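Ethanolamine utilization protein EutL (PDB 4TME) forms part of the shell of the ethanolamine-utilization bacterial microcompartment and binds ethanolamine, which is thought to control opening of its pore allosterically. Local coordinates at residues 121-135 against 143-156. Residues are numbered along the deposited sequence; the frame is centred on the assembly and turned at random. Where two conformers were deposited one is given.
Sequences ICYYAQCVSRTGSYL and EGEALAYLVAPPLE
Glu145 O is gripped twice by Thr131, through OG1 at 2.8 Å and through the backbone N at 3.0 Å. Thr131 OG1 sits between its own backbone N and carbonyl carbon (chi1 51°), which turns the hydroxyl to Glu145 and leaves CG2 to pack 3.6 Å from Leu147 CD1. Gly144 N adds weak bonds to Thr131 O and OG1 just past the last strand pair, Val128 with Leu147. From there strands 122-128 and 146-152 run antiparallel, and the hydrogen-bonded pairs are Val128 with Leu147, Gln126 with Tyr149 and Tyr124 with Val151; the shortest of these bonds include Tyr124 N to Val151 O, 2.8 Å and nearly straight. On the face bearing these side chains, the edge of Tyr124 meets the face of Tyr149 in a T-shaped stack, planes at 78°, with Tyr124 CE2 3.8 Å from Tyr149 CG. Leu135 reaches back from the following helix, its CD1 4.2 Å from Tyr149 CD2. Both phenol oxygens are satisfied by helix 44-57, Tyr149 OH by Asp45 and Tyr124 OH by Thr49, while Val151, whose CG2 lies at the edge of the Tyr124 ring, touches a bound ethanolamine; the aromatic pair thus links the sheet to the helix that supplies Asp45 to the ligand pocket. Within the six-stranded antiparallel sheet, strand 112-114 flanks 122-128 and strand 185-191 flanks 146-152; helix 44-57 covers the face that carries Tyr124 and Tyr149, and Tyr123 packs against helix 193-212.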
ATOM      1  N   ILE C 121      18.473  -7.764   5.445  1.00 24.82           N
ATOM      2  CA  ILE C 121      17.807  -8.664   4.501  1.00 23.76           C
ATOM      3  C   ILE C 121      17.430  -9.888   5.299  1.00 24.52           C
ATOM      4  O   ILE C 121      18.251 -10.403   6.046  1.00 27.09           O
ATOM      5  CB  ILE C 121      18.724  -9.076   3.313  1.00 26.04           C
ATOM      6  CG1 ILE C 121      19.153  -7.844   2.520  1.00 26.09           C
ATOM      7  CG2 ILE C 121      18.007 -10.055   2.393  1.00 26.36           C
ATOM      8  CD1 ILE C 121      20.225  -8.118   1.481  1.00 27.04           C
ATOM      9  N   CYS C 122      16.197 -10.358   5.145  0.78 24.54           N
ATOM     10  CA  CYS C 122      15.738 -11.534   5.860  0.78 25.39           C
ATOM     11  C   CYS C 122      14.745 -12.321   5.016  0.78 24.77           C
ATOM     12  O   CYS C 122      14.144 -11.778   4.068  0.78 24.39           O
ATOM     13  CB  CYS C 122      15.086 -11.141   7.184  0.78 26.10           C
ATOM     14  SG  CYS C 122      13.585 -10.155   6.962  0.78 30.67           S
ATOM     15  N   TYR C 123      14.547 -13.584   5.377  1.00 24.33           N
ATOM     16  CA  TYR C 123      13.680 -14.452   4.602  1.00 23.74           C
ATOM     17  C   TYR C 123      13.040 -15.501   5.490  1.00 23.01           C
ATOM     18  O   TYR C 123      13.482 -15.754   6.615  1.00 25.16           O
ATOM     19  CB  TYR C 123      14.473 -15.154   3.492  1.00 23.56           C
ATOM     20  CG  TYR C 123      15.600 -16.008   4.025  1.00 24.87           C
ATOM     21  CD1 TYR C 123      16.868 -15.476   4.236  1.00 27.12           C
ATOM     22  CD2 TYR C 123      15.404 -17.346   4.318  1.00 26.77           C
ATOM     23  CE1 TYR C 123      17.900 -16.259   4.736  1.00 29.08           C
ATOM     24  CE2 TYR C 123      16.419 -18.125   4.815  1.00 29.56           C
ATOM     25  CZ  TYR C 123      17.667 -17.583   5.018  1.00 30.01           C
ATOM     26  OH  TYR C 123      18.675 -18.381   5.509  1.00 31.38           O
ATOM     27  N   TYR C 124      11.986 -16.093   4.954  1.00 22.42           N
ATOM     28  CA  TYR C 124      11.236 -17.175   5.601  1.00 23.30           C
ATOM     29  C   TYR C 124      11.307 -18.372   4.684  1.00 24.26           C
ATOM     30  O   TYR C 124      11.024 -18.249   3.496  1.00 25.62           O
ATOM     31  CB  TYR C 124       9.797 -16.740   5.798  1.00 23.14           C
ATOM     32  CG  TYR C 124       8.896 -17.556   6.734  1.00 23.48           C
ATOM     33  CD1 TYR C 124       9.254 -17.786   8.053  1.00 24.26           C
ATOM     34  CD2 TYR C 124       7.629 -17.968   6.308  1.00 23.70           C
ATOM     35  CE1 TYR C 124       8.406 -18.470   8.896  1.00 24.40           C
ATOM     36  CE2 TYR C 124       6.769 -18.656   7.156  1.00 24.22           C
ATOM     37  CZ  TYR C 124       7.161 -18.886   8.445  1.00 24.81           C
ATOM     38  OH  TYR C 124       6.285 -19.556   9.313  1.00 25.60           O
ATOM     39  N   ALA C 125      11.688 -19.514   5.227  1.00 24.53           N
ATOM     40  CA  ALA C 125      11.767 -20.743   4.448  1.00 26.40           C
ATOM     41  C   ALA C 125      11.283 -21.864   5.351  1.00 27.87           C
ATOM     42  O   ALA C 125      12.080 -22.604   5.939  1.00 30.11           O
ATOM     43  CB  ALA C 125      13.176 -20.990   3.963  1.00 28.33           C
ATOM     44  N   GLN C 126       9.966 -21.930   5.495  1.00 26.26           N
ATOM     45  CA  GLN C 126       9.332 -22.751   6.517  1.00 28.03           C
ATOM     46  C   GLN C 126       8.704 -23.959   5.859  1.00 28.05           C
ATOM     47  O   GLN C 126       7.900 -23.834   4.935  1.00 27.88           O
ATOM     48  CB  GLN C 126       8.283 -21.931   7.272  1.00 29.30           C
ATOM     49  CG  GLN C 126       7.487 -22.698   8.341  1.00 33.55           C
ATOM     50  CD  GLN C 126       8.297 -23.048   9.579  1.00 39.28           C
ATOM     51  OE1 GLN C 126       9.404 -22.544   9.791  1.00 39.45           O
ATOM     52  NE2 GLN C 126       7.743 -23.930  10.406  1.00 43.33           N
ATOM     53  N   CYS C 127       9.078 -25.135   6.333  1.00 28.70           N
ATOM     54  CA  CYS C 127       8.454 -26.344   5.867  1.00 32.94           C
ATOM     55  C   CYS C 127       7.255 -26.595   6.774  1.00 32.49           C
ATOM     56  O   CYS C 127       7.421 -26.846   7.965  1.00 34.90           O
ATOM     57  CB  CYS C 127       9.436 -27.507   5.897  1.00 39.01           C
ATOM     58  SG  CYS C 127       8.749 -29.019   5.199  1.00 46.45           S
ATOM     59  N   VAL C 128       6.062 -26.470   6.218  1.00 29.56           N
ATOM     60  CA  VAL C 128       4.825 -26.774   6.934  1.00 29.33           C
ATOM     61  C   VAL C 128       4.567 -28.242   6.643  1.00 31.21           C
ATOM     62  O   VAL C 128       4.121 -28.597   5.557  1.00 31.77           O
ATOM     63  CB  VAL C 128       3.654 -25.893   6.481  1.00 29.50           C
ATOM     64  CG1 VAL C 128       2.361 -26.270   7.218  1.00 31.38           C
ATOM     65  CG2 VAL C 128       3.977 -24.418   6.675  1.00 28.80           C
ATOM     66  N   SER C 129       4.886 -29.108   7.590  1.00 31.86           N
ATOM     67  CA  SER C 129       4.897 -30.526   7.273  1.00 34.11           C
ATOM     68  C   SER C 129       3.477 -31.096   7.230  1.00 31.99           C
ATOM     69  O   SER C 129       3.245 -32.106   6.570  1.00 33.68           O
ATOM     70  CB  SER C 129       5.764 -31.290   8.269  1.00 39.57           C
ATOM     71  OG  SER C 129       5.216 -31.205   9.559  1.00 43.92           O
ATOM     72  N   ARG C 130       2.532 -30.418   7.890  1.00 30.35           N
ATOM     73  CA  ARG C 130       1.146 -30.868   7.914  1.00 30.85           C
ATOM     74  C   ARG C 130       0.175 -29.681   7.936  1.00 30.22           C
ATOM     75  O   ARG C 130      -0.124 -29.122   9.006  1.00 30.37           O
ATOM     76  CB  ARG C 130       0.946 -31.769   9.128  1.00 34.42           C
ATOM     77  CG  ARG C 130      -0.375 -32.496   9.177  1.00 39.54           C
ATOM     78  CD  ARG C 130      -0.426 -33.418  10.395  1.00 45.61           C
ATOM     79  NE  ARG C 130      -1.581 -34.304  10.345  1.00 50.82           N
ATOM     80  CZ  ARG C 130      -1.859 -35.231  11.255  1.00 54.83           C
ATOM     81  NH1 ARG C 130      -1.071 -35.397  12.312  1.00 53.99           N
ATOM     82  NH2 ARG C 130      -2.934 -35.989  11.112  1.00 58.65           N
ATOM     83  N   THR C 131      -0.331 -29.288   6.770  1.00 28.94           N
ATOM     84  CA  THR C 131      -1.184 -28.096   6.698  1.00 27.00           C
ATOM     85  C   THR C 131      -2.512 -28.311   7.442  1.00 26.53           C
ATOM     86  O   THR C 131      -3.037 -29.421   7.484  1.00 28.55           O
ATOM     87  CB  THR C 131      -1.532 -27.687   5.258  1.00 27.81           C
ATOM     88  OG1 THR C 131      -2.037 -28.814   4.535  1.00 28.90           O
ATOM     89  CG2 THR C 131      -0.309 -27.100   4.529  1.00 29.55           C
ATOM     90  N   GLY C 132      -3.018 -27.225   8.035  1.00 25.27           N
ATOM     91  CA  GLY C 132      -4.375 -27.170   8.546  1.00 26.08           C
ATOM     92  C   GLY C 132      -5.311 -26.686   7.458  1.00 27.01           C
ATOM     93  O   GLY C 132      -4.960 -26.735   6.261  1.00 27.70           O
ATOM     94  N   SER C 133      -6.475 -26.185   7.860  1.00 26.51           N
ATOM     95  CA  SER C 133      -7.521 -25.864   6.907  1.00 27.42           C
ATOM     96  C   SER C 133      -7.230 -24.551   6.193  1.00 27.58           C
ATOM     97  O   SER C 133      -7.696 -24.333   5.071  1.00 31.07           O
ATOM     98  CB  SER C 133      -8.894 -25.796   7.596  1.00 28.04           C
ATOM     99  OG  SER C 133      -8.971 -24.693   8.479  1.00 30.05           O
ATOM    100  N   TYR C 134      -6.454 -23.674   6.817  1.00 24.55           N
ATOM    101  CA  TYR C 134      -6.242 -22.345   6.272  1.00 23.96           C
ATOM    102  C   TYR C 134      -5.251 -22.349   5.104  1.00 25.24           C
ATOM    103  O   TYR C 134      -5.570 -21.911   3.978  1.00 25.81           O
ATOM    104  CB  TYR C 134      -5.738 -21.404   7.380  1.00 23.34           C
ATOM    105  CG  TYR C 134      -5.322 -20.055   6.869  1.00 24.42           C
ATOM    106  CD1 TYR C 134      -6.131 -19.331   5.996  1.00 25.52           C
ATOM    107  CD2 TYR C 134      -4.108 -19.507   7.239  1.00 26.28           C
ATOM    108  CE1 TYR C 134      -5.729 -18.108   5.511  1.00 26.28           C
ATOM    109  CE2 TYR C 134      -3.710 -18.276   6.760  1.00 27.23           C
ATOM    110  CZ  TYR C 134      -4.525 -17.591   5.900  1.00 29.02           C
ATOM    111  OH  TYR C 134      -4.111 -16.364   5.428  1.00 32.90           O
ATOM    112  N   LEU C 135      -4.040 -22.836   5.360  1.00 25.98           N
ATOM    113  CA  LEU C 135      -3.010 -22.830   4.308  1.00 25.36           C
ATOM    114  C   LEU C 135      -3.303 -23.866   3.228  1.00 25.61           C
ATOM    115  O   LEU C 135      -2.923 -23.657   2.068  1.00 26.29           O
ATOM    116  CB  LEU C 135      -1.619 -23.065   4.884  1.00 25.81           C
ATOM    117  CG  LEU C 135      -1.032 -21.856   5.631  1.00 27.24           C
ATOM    118  CD1 LEU C 135       0.312 -22.269   6.198  1.00 27.52           C
ATOM    119  CD2 LEU C 135      -0.894 -20.611   4.728  1.00 29.40           C
ATOM    120  N   GLU C 143      -5.957 -30.994   2.943  1.00 38.70           N
ATOM    121  CA  GLU C 143      -5.576 -30.775   4.316  1.00 36.66           C
ATOM    122  C   GLU C 143      -4.597 -31.850   4.774  1.00 32.92           C
ATOM    123  O   GLU C 143      -4.797 -33.048   4.540  1.00 33.06           O
ATOM    124  CB  GLU C 143      -6.832 -30.778   5.189  1.00 40.65           C
ATOM    125  CG  GLU C 143      -6.848 -29.793   6.282  1.00 41.62           C
ATOM    126  CD  GLU C 143      -8.212 -29.732   6.913  1.00 42.87           C
ATOM    127  OE1 GLU C 143      -9.032 -28.890   6.475  1.00 45.34           O
ATOM    128  OE2 GLU C 143      -8.463 -30.564   7.802  1.00 40.67           O
ATOM    129  N   GLY C 144      -3.528 -31.421   5.425  1.00 30.94           N
ATOM    130  CA  GLY C 144      -2.533 -32.333   5.940  1.00 32.21           C
ATOM    131  C   GLY C 144      -1.357 -32.516   4.991  1.00 34.11           C
ATOM    132  O   GLY C 144      -0.362 -33.116   5.356  1.00 36.92           O
ATOM    133  N   GLU C 145      -1.483 -32.028   3.765  1.00 32.81           N
ATOM    134  CA  GLU C 145      -0.364 -32.054   2.826  1.00 34.70           C
ATOM    135  C   GLU C 145       0.703 -31.053   3.252  1.00 32.74           C
ATOM    136  O   GLU C 145       0.405 -30.122   3.989  1.00 32.57           O
ATOM    137  CB  GLU C 145      -0.848 -31.746   1.408  1.00 38.45           C
ATOM    138  CG  GLU C 145      -1.590 -32.901   0.768  1.00 45.91           C
ATOM    139  CD  GLU C 145      -0.688 -34.076   0.535  1.00 56.76           C
ATOM    140  OE1 GLU C 145       0.237 -33.954  -0.303  1.00 59.92           O
ATOM    141  OE2 GLU C 145      -0.888 -35.110   1.204  1.00 63.22           O
ATOM    142  N   ALA C 146       1.937 -31.248   2.778  1.00 33.26           N
ATOM    143  CA  ALA C 146       3.049 -30.374   3.155  1.00 30.69           C
ATOM    144  C   ALA C 146       3.167 -29.166   2.229  1.00 29.56           C
ATOM    145  O   ALA C 146       2.780 -29.228   1.054  1.00 30.98           O
ATOM    146  CB  ALA C 146       4.352 -31.151   3.147  1.00 30.87           C
ATOM    147  N   LEU C 147       3.729 -28.087   2.760  1.00 26.51           N
ATOM    148  CA  LEU C 147       4.084 -26.910   1.956  1.00 27.28           C
ATOM    149  C   LEU C 147       5.479 -26.422   2.266  1.00 28.20           C
ATOM    150  O   LEU C 147       5.950 -26.557   3.392  1.00 29.10           O
ATOM    151  CB  LEU C 147       3.128 -25.721   2.212  1.00 28.31           C
ATOM    152  CG  LEU C 147       1.697 -25.775   1.719  1.00 31.11           C
ATOM    153  CD1 LEU C 147       0.968 -24.584   2.251  1.00 29.80           C
ATOM    154  CD2 LEU C 147       1.659 -25.823   0.185  1.00 33.41           C
ATOM    155  N   ALA C 148       6.123 -25.813   1.262  1.00 26.23           N
ATOM    156  CA  ALA C 148       7.211 -24.890   1.494  1.00 25.41           C
ATOM    157  C   ALA C 148       6.637 -23.469   1.455  1.00 23.88           C
ATOM    158  O   ALA C 148       6.052 -23.072   0.464  1.00 24.72           O
ATOM    159  CB  ALA C 148       8.298 -25.054   0.443  1.00 26.35           C
ATOM    160  N   TYR C 149       6.779 -22.743   2.550  1.00 22.71           N
ATOM    161  CA  TYR C 149       6.286 -21.365   2.682  1.00 20.74           C
ATOM    162  C   TYR C 149       7.501 -20.456   2.567  1.00 22.23           C
ATOM    163  O   TYR C 149       8.321 -20.394   3.481  1.00 23.25           O
ATOM    164  CB  TYR C 149       5.553 -21.231   4.022  1.00 21.33           C
ATOM    165  CG  TYR C 149       4.711 -19.978   4.221  1.00 21.28           C
ATOM    166  CD1 TYR C 149       4.970 -18.788   3.550  1.00 21.98           C
ATOM    167  CD2 TYR C 149       3.644 -20.003   5.115  1.00 21.78           C
ATOM    168  CE1 TYR C 149       4.177 -17.644   3.771  1.00 21.87           C
ATOM    169  CE2 TYR C 149       2.871 -18.903   5.342  1.00 22.41           C
ATOM    170  CZ  TYR C 149       3.141 -17.722   4.690  1.00 21.59           C
ATOM    171  OH  TYR C 149       2.354 -16.630   4.935  1.00 22.28           O
ATOM    172  N   LEU C 150       7.648 -19.830   1.391  1.00 20.47           N
ATOM    173  CA  LEU C 150       8.883 -19.135   1.002  1.00 21.47           C
ATOM    174  C   LEU C 150       8.610 -17.640   0.854  1.00 22.01           C
ATOM    175  O   LEU C 150       7.749 -17.255   0.055  1.00 23.96           O
ATOM    176  CB  LEU C 150       9.406 -19.702  -0.317  1.00 21.12           C
ATOM    177  CG  LEU C 150       9.560 -21.228  -0.347  1.00 23.33           C
ATOM    178  CD1 LEU C 150      10.082 -21.710  -1.704  1.00 24.80           C
ATOM    179  CD2 LEU C 150      10.472 -21.715   0.767  1.00 25.25           C
ATOM    180  N   VAL C 151       9.313 -16.813   1.630  1.00 20.71           N
ATOM    181  CA  VAL C 151       9.127 -15.364   1.576  1.00 20.39           C
ATOM    182  C   VAL C 151      10.471 -14.648   1.638  1.00 20.87           C
ATOM    183  O   VAL C 151      11.317 -14.992   2.438  1.00 21.01           O
ATOM    184  CB  VAL C 151       8.236 -14.861   2.736  1.00 20.59           C
ATOM    185  CG1 VAL C 151       7.982 -13.354   2.607  1.00 20.96           C
ATOM    186  CG2 VAL C 151       6.914 -15.609   2.755  1.00 21.59           C
ATOM    187  N   ALA C 152      10.661 -13.659   0.770  1.00 20.99           N
ATOM    188  CA  ALA C 152      11.848 -12.813   0.825  1.00 20.07           C
ATOM    189  C   ALA C 152      11.539 -11.475   0.166  1.00 20.55           C
ATOM    190  O   ALA C 152      10.461 -11.286  -0.384  1.00 21.08           O
ATOM    191  CB  ALA C 152      13.033 -13.502   0.128  1.00 21.21           C
ATOM    192  N   PRO C 153      12.482 -10.524   0.238  1.00 20.92           N
ATOM    193  CA  PRO C 153      12.200  -9.261  -0.457  1.00 21.21           C
ATOM    194  C   PRO C 153      12.106  -9.501  -1.974  1.00 21.72           C
ATOM    195  O   PRO C 153      12.508 -10.557  -2.442  1.00 22.54           O
ATOM    196  CB  PRO C 153      13.388  -8.376  -0.066  1.00 21.05           C
ATOM    197  CG  PRO C 153      13.864  -8.970   1.256  1.00 21.05           C
ATOM    198  CD  PRO C 153      13.709 -10.452   1.049  1.00 21.43           C
ATOM    199  N   PRO C 154      11.560  -8.545  -2.731  1.00 20.89           N
ATOM    200  CA  PRO C 154      11.120  -8.820  -4.110  1.00 22.17           C
ATOM    201  C   PRO C 154      12.139  -9.501  -5.051  1.00 22.15           C
ATOM    202  O   PRO C 154      11.782 -10.545  -5.593  1.00 23.80           O
ATOM    203  CB  PRO C 154      10.738  -7.419  -4.614  1.00 23.35           C
ATOM    204  CG  PRO C 154      10.225  -6.765  -3.352  1.00 22.76           C
ATOM    205  CD  PRO C 154      11.210  -7.171  -2.321  1.00 20.89           C
ATOM    206  N   LEU C 155      13.325  -8.949  -5.275  1.00 21.59           N
ATOM    207  CA  LEU C 155      14.231  -9.559  -6.250  1.00 21.89           C
ATOM    208  C   LEU C 155      14.788 -10.882  -5.711  1.00 22.39           C
ATOM    209  O   LEU C 155      14.864 -11.867  -6.438  1.00 23.86           O
ATOM    210  CB  LEU C 155      15.347  -8.583  -6.631  1.00 21.80           C
ATOM    211  CG  LEU C 155      16.387  -9.092  -7.658  1.00 22.30           C
ATOM    212  CD1 LEU C 155      16.877  -7.937  -8.503  1.00 22.73           C
ATOM    213  CD2 LEU C 155      17.562  -9.764  -6.995  1.00 24.18           C
ATOM    214  N   GLU C 156      15.181 -10.903  -4.444  1.00 22.73           N
ATOM    215  CA  GLU C 156      15.662 -12.122  -3.817  1.00 22.76           C
ATOM    216  C   GLU C 156      14.619 -13.234  -3.982  1.00 21.95           C
ATOM    217  O   GLU C 156      14.968 -14.387  -4.303  1.00 22.46           O
ATOM    218  CB  GLU C 156      15.936 -11.898  -2.310  1.00 21.87           C
ATOM    219  CG  GLU C 156      17.009 -10.883  -1.990  1.00 24.18           C
ATOM    220  CD  GLU C 156      16.454  -9.494  -1.723  1.00 25.76           C
ATOM    221  OE1 GLU C 156      15.692  -8.974  -2.566  1.00 25.82           O
ATOM    222  OE2 GLU C 156      16.788  -8.924  -0.655  1.00 26.16           O
TER